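Local coordinates for periplasmic binding protein (Veillonella parvula, PDB 4MO9) that probably captures an iron chelate such as a ferric siderophore and hands it to an ABC transporter for uptake, at residues Y77-D80 with M81-F85; A108-V111 with V112-P116; A135-A139 with A140-T144; S312-H315 with G316-R319. All coordinates share one frame; numbering follows the deposited sequence.

Interaction 1: Y77-D80 with M81-F85; sequences YRAD and MWKHF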
loop_
_atom_site.group_PDB
_atom_site.type_symbol
_atom_site.label_atom_id
_atom_site.label_comp_id
_atom_site.label_asym_id
_atom_site.label_seq_id
_atom_site.Cartn_x
_atom_site.Cartn_y
_atom_site.Cartn_z
ATOM N N TYR A 77 -11.723 4.923 4.938
ATOM C CA TYR A 77 -11.232 3.557 4.779
ATOM C C TYR A 77 -9.983 3.257 5.592
ATOM O O TYR A 77 -9.560 2.109 5.678
ATOM C CB TYR A 77 -10.957 3.266 3.300
ATOM C CG TYR A 77 -12.167 3.465 2.421
ATOM C CD1 TYR A 77 -13.330 2.729 2.635
ATOM C CD2 TYR A 77 -12.150 4.385 1.376
ATOM C CE1 TYR A 77 -14.444 2.904 1.838
ATOM C CE2 TYR A 77 -13.262 4.565 0.565
ATOM C CZ TYR A 77 -14.405 3.820 0.803
ATOM O OH TYR A 77 -15.513 3.995 0.007
ATOM N N ARG A 78 -9.385 4.296 6.165
ATOM C CA ARG A 78 -8.181 4.143 6.967
ATOM C C ARG A 78 -8.251 5.102 8.152
ATOM O O ARG A 78 -7.331 5.888 8.385
ATOM C CB ARG A 78 -6.938 4.401 6.100
ATOM C CG ARG A 78 -6.665 3.292 5.078
ATOM C CD ARG A 78 -5.991 3.783 3.806
ATOM N NE ARG A 78 -6.954 4.181 2.779
ATOM C CZ ARG A 78 -7.529 3.343 1.915
ATOM N NH1 ARG A 78 -8.391 3.803 1.017
ATOM N NH2 ARG A 78 -7.248 2.048 1.945
ATOM N N ALA A 79 -9.350 5.041 8.902
ATOM C CA ALA A 79 -9.624 6.068 9.908
ATOM C C ALA A 79 -8.582 6.106 11.020
ATOM O O ALA A 79 -8.365 7.153 11.640
ATOM C CB ALA A 79 -11.027 5.906 10.490
ATOM N N ASP A 80 -7.938 4.975 11.290
ATOM C CA ASP A 80 -6.921 4.982 12.333
ATOM C C ASP A 80 -5.746 5.863 11.917
ATOM O O ASP A 80 -5.188 6.591 12.744
ATOM C CB ASP A 80 -6.466 3.568 12.716
ATOM C CG ASP A 80 -5.825 2.823 11.566
ATOM O OD1 ASP A 80 -6.311 2.954 10.415
ATOM O OD2 ASP A 80 -4.838 2.085 11.826
HETATM N N MSE A 81 -5.389 5.819 10.634
HETATM C CA MSE A 81 -4.346 6.698 10.117
HETATM C C MSE A 81 -4.801 8.164 10.153
HETATM O O MSE A 81 -4.039 9.055 10.550
HETATM C CB MSE A 81 -3.963 6.296 8.690
HETATM C CG MSE A 81 -3.218 4.983 8.594
HETATM SE SE MSE A 81 -2.835 4.545 6.734
HETATM C CE MSE A 81 -1.550 3.113 7.056
ATOM N N TRP A 82 -6.045 8.411 9.752
ATOM C CA TRP A 82 -6.603 9.762 9.794
ATOM C C TRP A 82 -6.541 10.375 11.195
ATOM O O TRP A 82 -6.168 11.543 11.338
ATOM C CB TRP A 82 -8.044 9.779 9.264
ATOM C CG TRP A 82 -8.626 11.157 9.190
ATOM C CD1 TRP A 82 -9.678 11.652 9.906
ATOM C CD2 TRP A 82 -8.166 12.228 8.356
ATOM N NE1 TRP A 82 -9.902 12.969 9.563
ATOM C CE2 TRP A 82 -8.991 13.344 8.611
ATOM C CE3 TRP A 82 -7.143 12.347 7.412
ATOM C CZ2 TRP A 82 -8.820 14.568 7.952
ATOM C CZ3 TRP A 82 -6.967 13.557 6.767
ATOM C CH2 TRP A 82 -7.804 14.652 7.038
ATOM N N LYS A 83 -6.898 9.603 12.226
ATOM C CA LYS A 83 -6.837 10.118 13.595
ATOM C C LYS A 83 -5.403 10.444 13.990
ATOM O O LYS A 83 -5.127 11.483 14.592
ATOM C CB LYS A 83 -7.374 9.101 14.610
ATOM C CG LYS A 83 -8.806 8.653 14.416
ATOM C CD LYS A 83 -9.110 7.500 15.400
ATOM C CE LYS A 83 -9.961 6.407 14.751
ATOM N NZ LYS A 83 -9.676 5.067 15.328
ATOM N N HIS A 84 -4.493 9.530 13.675
ATOM C CA HIS A 84 -3.104 9.678 14.073
ATOM C C HIS A 84 -2.496 10.902 13.387
ATOM O O HIS A 84 -1.849 11.742 14.025
ATOM C CB HIS A 84 -2.326 8.422 13.689
ATOM C CG HIS A 84 -0.920 8.404 14.194
ATOM N ND1 HIS A 84 -0.613 8.283 15.535
ATOM C CD2 HIS A 84 0.265 8.496 13.544
ATOM C CE1 HIS A 84 0.698 8.302 15.686
ATOM N NE2 HIS A 84 1.257 8.431 14.492
ATOM N N PHE A 85 -2.730 11.008 12.084
ATOM C CA PHE A 85 -2.116 12.063 11.297
ATOM C C PHE A 85 -2.685 13.427 11.678
ATOM O O PHE A 85 -1.938 14.395 11.819
ATOM C CB PHE A 85 -2.283 11.797 9.799
ATOM C CG PHE A 85 -1.624 10.523 9.322
ATOM C CD1 PHE A 85 -0.741 9.820 10.142
ATOM C CD2 PHE A 85 -1.886 10.033 8.045
ATOM C CE1 PHE A 85 -0.143 8.641 9.697
ATOM C CE2 PHE A 85 -1.291 8.853 7.594
ATOM C CZ PHE A 85 -0.420 8.159 8.422
#
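The guanidinium of R78, whose CB meets SE of M81 (a selenomethionine) at 4.2 Å, has CB of Y77 over one face, near the rim. The F85 ring has the carbonyl O of M81 over one face, toward the rim, and its CE1 lies in plane at the edge of the H84 ring. R78 is the N-cap residue of helix 79-88. Its carbonyl O takes a nearly straight bond from N of W82 (3.1 Å, 164°) and a weak one from N of M81. The helical bonds then continue from K83 N to A79 O (2.9 Å) and from H84 N to D80 O (3.2 Å). The D80 carboxylate runs alongside the M81 side chain. Its CG is wedged between the backbone N and the carbonyl carbon (chi1 62°), which brings OD1 to 3.0 Å from N of M81. OD2 accepts from the backbone N of F278. With an alanine here, the N of F278 would probably lose its carboxylate partner, and the tie from the helix start to the F278 loop would go. K83 lays CG on A79 O at 3.2 Å and sends NZ on to a salt bridge with E279. H84 NE2 binds the O of S359. NH1 of R78 is hydrogen-bonded to OG of S73, and the R78 side chain touches bound trimethylamine oxide. This is a helix N-terminus whose cap residue lines a ligand pocket.

Interaction 2: A108-V111 with V112-P116; sequences AEQV and VALNP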
loop_
_atom_site.group_PDB
_atom_site.type_symbol
_atom_site.label_atom_id
_atom_site.label_comp_id
_atom_site.label_asym_id
_atom_site.label_seq_id
_atom_site.Cartn_x
_atom_site.Cartn_y
_atom_site.Cartn_z
ATOM N N ALA A 108 -16.793 17.913 -10.286
ATOM C CA ALA A 108 -15.722 18.595 -11.010
ATOM C C ALA A 108 -15.715 20.107 -10.771
ATOM O O ALA A 108 -14.653 20.712 -10.603
ATOM C CB ALA A 108 -15.809 18.284 -12.488
ATOM N N GLU A 109 -16.900 20.711 -10.760
ATOM C CA GLU A 109 -17.030 22.150 -10.538
ATOM C C GLU A 109 -16.546 22.565 -9.141
ATOM O O GLU A 109 -15.974 23.644 -8.969
ATOM C CB GLU A 109 -18.481 22.598 -10.762
ATOM C CG GLU A 109 -18.936 22.614 -12.228
ATOM C CD GLU A 109 -19.123 21.219 -12.816
ATOM O OE1 GLU A 109 -19.421 20.278 -12.046
ATOM O OE2 GLU A 109 -18.961 21.059 -14.048
ATOM N N GLN A 110 -16.777 21.710 -8.148
ATOM C CA GLN A 110 -16.322 21.989 -6.783
ATOM C C GLN A 110 -14.797 21.964 -6.723
ATOM O O GLN A 110 -14.166 22.778 -6.041
ATOM C CB GLN A 110 -16.916 20.975 -5.799
ATOM C CG GLN A 110 -16.603 21.248 -4.328
ATOM C CD GLN A 110 -15.415 20.447 -3.802
ATOM O OE1 GLN A 110 -14.865 20.755 -2.740
ATOM N NE2 GLN A 110 -15.018 19.416 -4.541
ATOM N N VAL A 111 -14.203 21.037 -7.464
ATOM C CA VAL A 111 -12.754 20.929 -7.505
ATOM C C VAL A 111 -12.127 22.117 -8.236
ATOM O O VAL A 111 -11.181 22.734 -7.729
ATOM C CB VAL A 111 -12.312 19.622 -8.175
ATOM C CG1 VAL A 111 -10.795 19.591 -8.287
ATOM C CG2 VAL A 111 -12.833 18.425 -7.380
ATOM N N VAL A 112 -12.656 22.434 -9.421
ATOM C CA VAL A 112 -12.200 23.595 -10.201
ATOM C C VAL A 112 -12.252 24.869 -9.360
ATOM O O VAL A 112 -11.400 25.752 -9.490
ATOM C CB VAL A 112 -13.047 23.776 -11.486
ATOM C CG1 VAL A 112 -12.705 25.078 -12.207
ATOM C CG2 VAL A 112 -12.846 22.590 -12.420
ATOM N N ALA A 113 -13.241 24.947 -8.479
ATOM C CA ALA A 113 -13.437 26.123 -7.641
ATOM C C ALA A 113 -12.345 26.284 -6.582
ATOM O O ALA A 113 -12.250 27.330 -5.938
ATOM C CB ALA A 113 -14.795 26.069 -6.989
ATOM N N LEU A 114 -11.532 25.250 -6.396
ATOM C CA LEU A 114 -10.413 25.318 -5.466
ATOM C C LEU A 114 -9.159 25.914 -6.119
ATOM O O LEU A 114 -8.119 26.054 -5.463
ATOM C CB LEU A 114 -10.093 23.922 -4.939
ATOM C CG LEU A 114 -11.179 23.234 -4.111
ATOM C CD1 LEU A 114 -10.694 21.865 -3.722
ATOM C CD2 LEU A 114 -11.515 24.028 -2.867
ATOM N N ASN A 115 -9.269 26.264 -7.401
ATOM C CA ASN A 115 -8.126 26.727 -8.194
ATOM C C ASN A 115 -6.860 25.891 -8.039
ATOM O O ASN A 115 -5.789 26.431 -7.765
ATOM C CB ASN A 115 -7.843 28.195 -7.890
ATOM C CG ASN A 115 -8.979 29.084 -8.321
ATOM O OD1 ASN A 115 -9.466 28.973 -9.449
ATOM N ND2 ASN A 115 -9.433 29.953 -7.423
ATOM N N PRO A 116 -6.974 24.566 -8.235
ATOM C CA PRO A 116 -5.793 23.734 -8.005
ATOM C C PRO A 116 -4.831 23.873 -9.164
ATOM O O PRO A 116 -5.231 24.401 -10.215
ATOM C CB PRO A 116 -6.366 22.322 -7.983
ATOM C CG PRO A 116 -7.563 22.381 -8.883
ATOM C CD PRO A 116 -8.092 23.801 -8.826
#
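V112 closes on A108 in the last turn of helix 108-112, which ends in a type I beta turn from V112 to N115 and leads to strand 118-122 of the four-stranded parallel sheet. The N of V112 gives an almost straight bond to the O of A108 (2.9 Å, 175°). Its CG2, anti to the carbonyl carbon, lies against the same oxygen at 3.2 Å. A113 follows with a bond from its N to the O of E109 (3.1 Å). That bond is more bent, at 138°, as the helix gives way. CB of A113 rests 3.3 Å from the O of E109. L114 reaches only three residues back: its N binds the O of V111 (2.9 Å) from above the carbonyl plane. Its CG packs near the O of Q110. N115 then breaks the helical path with a positive phi of 46°, while its N bonds to the O of V112 and closes the turn. R40 takes the carbonyl oxygens of L114 and N115 through its guanidinium. P116 points its ring back to the helix. Its CG meets CG1 of V111 at 4.3 Å, and its CD touches the O of V111 at 3.4 Å.

Interaction 3: A135-A139 with A140-T144; sequences AKMDA and AGIQT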
loop_
_atom_site.group_PDB
_atom_site.type_symbol
_atom_site.label_atom_id
_atom_site.label_comp_id
_atom_site.label_asym_id
_atom_site.label_seq_id
_atom_site.Cartn_x
_atom_site.Cartn_y
_atom_site.Cartn_z
ATOM N N ALA A 135 -11.463 16.148 -19.065
ATOM C CA ALA A 135 -11.803 17.232 -19.986
ATOM C C ALA A 135 -12.102 18.512 -19.203
ATOM O O ALA A 135 -11.723 19.613 -19.626
ATOM C CB ALA A 135 -12.985 16.857 -20.872
ATOM N N LYS A 136 -12.760 18.366 -18.057
ATOM C CA LYS A 136 -13.096 19.526 -17.237
ATOM C C LYS A 136 -11.862 20.096 -16.543
ATOM O O LYS A 136 -11.725 21.324 -16.409
ATOM C CB LYS A 136 -14.200 19.185 -16.237
ATOM C CG LYS A 136 -15.550 18.944 -16.919
ATOM C CD LYS A 136 -16.658 18.743 -15.905
ATOM C CE LYS A 136 -17.998 18.521 -16.585
ATOM N NZ LYS A 136 -19.059 18.214 -15.580
HETATM N N MSE A 137 -10.955 19.214 -16.143
HETATM C CA MSE A 137 -9.695 19.636 -15.535
HETATM C C MSE A 137 -8.847 20.374 -16.579
HETATM O O MSE A 137 -8.300 21.456 -16.301
HETATM C CB MSE A 137 -8.933 18.432 -14.975
HETATM C CG MSE A 137 -9.695 17.579 -13.927
HETATM SE SE MSE A 137 -10.177 18.586 -12.325
HETATM C CE MSE A 137 -12.091 18.723 -12.701
ATOM N N ASP A 138 -8.765 19.805 -17.786
ATOM C CA ASP A 138 -8.046 20.437 -18.900
ATOM C C ASP A 138 -8.609 21.830 -19.211
ATOM O O ASP A 138 -7.869 22.819 -19.320
ATOM C CB ASP A 138 -8.144 19.565 -20.162
ATOM C CG ASP A 138 -7.341 18.268 -20.066
ATOM O OD1 ASP A 138 -6.510 18.119 -19.146
ATOM O OD2 ASP A 138 -7.531 17.387 -20.932
ATOM N N ALA A 139 -9.926 21.903 -19.381
ATOM C CA ALA A 139 -10.591 23.171 -19.659
ATOM C C ALA A 139 -10.262 24.248 -18.623
ATOM O O ALA A 139 -10.191 25.428 -18.961
ATOM C CB ALA A 139 -12.098 22.972 -19.765
ATOM N N ALA A 140 -10.049 23.841 -17.375
ATOM C CA ALA A 140 -9.776 24.784 -16.289
ATOM C C ALA A 140 -8.286 25.098 -16.130
ATOM O O ALA A 140 -7.910 25.899 -15.272
ATOM C CB ALA A 140 -10.334 24.253 -14.974
ATOM N N GLY A 141 -7.440 24.444 -16.923
ATOM C CA GLY A 141 -6.010 24.706 -16.874
ATOM C C GLY A 141 -5.289 23.932 -15.782
ATOM O O GLY A 141 -4.156 24.273 -15.412
ATOM N N ILE A 142 -5.932 22.891 -15.260
ATOM C CA ILE A 142 -5.333 22.070 -14.209
ATOM C C ILE A 142 -4.526 20.925 -14.829
ATOM O O ILE A 142 -5.016 20.232 -15.729
ATOM C CB ILE A 142 -6.423 21.501 -13.270
ATOM C CG1 ILE A 142 -7.213 22.656 -12.635
ATOM C CG2 ILE A 142 -5.820 20.597 -12.206
ATOM C CD1 ILE A 142 -8.619 22.281 -12.202
ATOM N N GLN A 143 -3.303 20.714 -14.346
ATOM C CA GLN A 143 -2.433 19.687 -14.926
ATOM C C GLN A 143 -2.682 18.317 -14.319
ATOM O O GLN A 143 -2.966 18.205 -13.124
ATOM C CB GLN A 143 -0.959 20.079 -14.785
ATOM C CG GLN A 143 -0.659 21.461 -15.374
ATOM C CD GLN A 143 -1.125 21.580 -16.811
ATOM O OE1 GLN A 143 -0.716 20.800 -17.677
ATOM N NE2 GLN A 143 -1.998 22.553 -17.075
ATOM N N THR A 144 -2.564 17.278 -15.141
ATOM C CA THR A 144 -2.710 15.900 -14.667
ATOM C C THR A 144 -1.335 15.222 -14.709
ATOM O O THR A 144 -0.606 15.345 -15.713
ATOM C CB THR A 144 -3.669 15.112 -15.578
ATOM O OG1 THR A 144 -4.992 15.671 -15.495
ATOM C CG2 THR A 144 -3.702 13.641 -15.193
HETATM O O HOH W 1 -5.421 17.862 -16.786
#
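M137, a selenomethionine, touches I142 across a Schellman motif that ends helix 134-139 and leads into strand 143-147, an outermost strand of the parallel sheet. The M137 chain is folded, with chi2 -61° and chi3 107°. This bend brings SE to 4.0 Å from CD1 of I142, and the two side chains cross obliquely. I142 has CG1 anti to its carbonyl carbon (chi1 -59°), which leaves CD1 beside SE of M137. The backbone bonds of the motif are I142 N to M137 O (3.0 Å) and G141 N to D138 O (2.9 Å). A140 N also bonds to K136 O, and weakly to M137 O. G141 has a positive phi, at which a side chain would jam against the carbonyl O of A140. Q143 curls back and its NE2 binds the O of G141 (3.2 Å) from above the carbonyl plane. The carboxylate of D138 is shared: OD2 forms a salt bridge with K134, and OD1 is linked to the strand through a water. The water donates to D138 OD1 and to the O of I142, both at 2.6 Å, and accepts from OG1 of T144, also at 2.6 Å.

Interaction 4: S312-H315 with G316-R319; sequences SAHH and GLPR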
loop_
_atom_site.group_PDB
_atom_site.type_symbol
_atom_site.label_atom_id
_atom_site.label_comp_id
_atom_site.label_asym_id
_atom_site.label_seq_id
_atom_site.Cartn_x
_atom_site.Cartn_y
_atom_site.Cartn_z
ATOM N N SER A 312 1.341 -12.512 9.353
ATOM C CA SER A 312 0.380 -11.472 9.003
ATOM C C SER A 312 1.129 -10.193 8.655
ATOM O O SER A 312 2.088 -9.835 9.339
ATOM C CB SER A 312 -0.576 -11.223 10.184
ATOM O OG SER A 312 -1.489 -10.172 9.870
ATOM N N ALA A 313 0.718 -9.530 7.574
ATOM C CA ALA A 313 1.269 -8.236 7.196
ATOM C C ALA A 313 0.100 -7.290 6.959
ATOM O O ALA A 313 -1.006 -7.742 6.659
ATOM C CB ALA A 313 2.117 -8.360 5.938
ATOM N N HIS A 314 0.335 -5.988 7.100
ATOM C CA HIS A 314 -0.727 -4.990 6.985
ATOM C C HIS A 314 -1.163 -4.803 5.525
ATOM O O HIS A 314 -0.336 -4.491 4.656
ATOM C CB HIS A 314 -0.252 -3.647 7.572
ATOM C CG HIS A 314 -1.356 -2.657 7.798
ATOM N ND1 HIS A 314 -2.051 -2.072 6.763
ATOM C CD2 HIS A 314 -1.891 -2.157 8.940
ATOM C CE1 HIS A 314 -2.967 -1.254 7.254
ATOM N NE2 HIS A 314 -2.889 -1.285 8.572
ATOM N N HIS A 315 -2.465 -4.959 5.278
ATOM C CA HIS A 315 -3.080 -4.906 3.944
ATOM C C HIS A 315 -2.873 -3.577 3.220
ATOM O O HIS A 315 -2.942 -3.513 1.984
ATOM C CB HIS A 315 -4.582 -5.202 4.087
ATOM C CG HIS A 315 -5.280 -5.541 2.802
ATOM N ND1 HIS A 315 -4.720 -6.343 1.833
ATOM C CD2 HIS A 315 -6.517 -5.219 2.355
ATOM C CE1 HIS A 315 -5.574 -6.483 0.830
ATOM N NE2 HIS A 315 -6.674 -5.814 1.125
ATOM N N GLY A 316 -2.618 -2.511 3.978
ATOM C CA GLY A 316 -2.524 -1.180 3.394
ATOM C C GLY A 316 -1.102 -0.739 3.088
ATOM O O GLY A 316 -0.863 0.403 2.698
ATOM N N LEU A 317 -0.146 -1.639 3.279
ATOM C CA LEU A 317 1.246 -1.320 2.999
ATOM C C LEU A 317 1.665 -1.440 1.521
ATOM O O LEU A 317 2.518 -0.666 1.081
ATOM C CB LEU A 317 2.197 -2.116 3.900
ATOM C CG LEU A 317 2.184 -1.794 5.405
ATOM C CD1 LEU A 317 3.050 -2.790 6.184
ATOM C CD2 LEU A 317 2.655 -0.357 5.655
ATOM N N PRO A 318 1.086 -2.397 0.755
ATOM C CA PRO A 318 1.434 -2.463 -0.673
ATOM C C PRO A 318 0.965 -1.267 -1.514
ATOM O O PRO A 318 0.253 -0.388 -1.020
ATOM C CB PRO A 318 0.692 -3.710 -1.152
ATOM C CG PRO A 318 0.657 -4.600 0.071
ATOM C CD PRO A 318 0.359 -3.610 1.182
ATOM N N ARG A 319 1.338 -1.285 -2.792
ATOM C CA ARG A 319 1.043 -0.200 -3.738
ATOM C C ARG A 319 1.270 1.190 -3.135
ATOM O O ARG A 319 0.467 2.116 -3.337
ATOM C CB ARG A 319 -0.346 -0.355 -4.420
ATOM C CG ARG A 319 -1.567 -0.646 -3.518
ATOM C CD ARG A 319 -2.175 0.620 -2.884
ATOM N NE ARG A 319 -3.385 0.335 -2.093
ATOM C CZ ARG A 319 -3.402 0.213 -0.766
ATOM N NH1 ARG A 319 -2.274 0.348 -0.069
ATOM N NH2 ARG A 319 -4.543 -0.041 -0.127
#
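H314 and G316 are joined at the start of the loop that links strand 310-313 to helix 324-334. The tight part lies on the H314 side. The N of G316 approaches the H314 ring at its edge, close to the ring plane, and bonds to ND1 (2.9 Å, 156°). CG of H314 stands anti to the backbone N (chi1 -166°), which turns the ND1 edge of the ring to that N-H. A type I beta turn runs from H314 to L317. It is closed by L317 N to H314 O (3.2 Å), with the donor above the carbonyl plane. CD1 of L317 packs on CB of H314 at 3.7 Å. CD of P318 touches the O of H315 at 3.4 Å. A CB on G316 would lie tight against CE1 of H314, so glycine fits here. A leucine in place of H314 would probably leave the G316 N-H without its side-chain acceptor and the turn less firmly fixed. The looser side holds H315 and R319, both partly exposed. The H315 ring meets that of W224 with the planes about 20° apart, and its ND1 is hydrogen-bonded to NE1 of that indole. R319 folds back with a positive phi: its NH1 binds the O of P318 (2.8 Å) and, weakly, the O of G316 (3.1 Å). Its own N is bonded to E152. Because ND1 accepts, the H314 ring is probably neutral, with its proton on NE2. The two NH1 bonds, one of them weak, probably limit how the R319 guanidinium can turn, at about 6 Å from the bound trimethylamine oxide.

How the interactions relate
The contacts form two groups. Interactions 1 and 4 have centres about 15 Å apart and touch beside the ligand pocket, where NH2 of R78 lies 4.0 Å from NH2 of R319. The R78 side chain is about 3 Å from bound trimethylamine oxide and that of R319 about 6 Å. Two arginines here are consistent with a pocket for an acidic ligand. Interactions 2 and 3 lie about 10 Å apart, centre to centre, by the parallel sheet. A salt bridge from E109 OE2 to K136 NZ (3.2 Å) and packing of P116 CG on I142 CD1 (3.5 Å) join them. Their centres are 25 and 30 Å from that of interaction 1, which holds the pocket arginine, and about 33 Å from that of interaction 4.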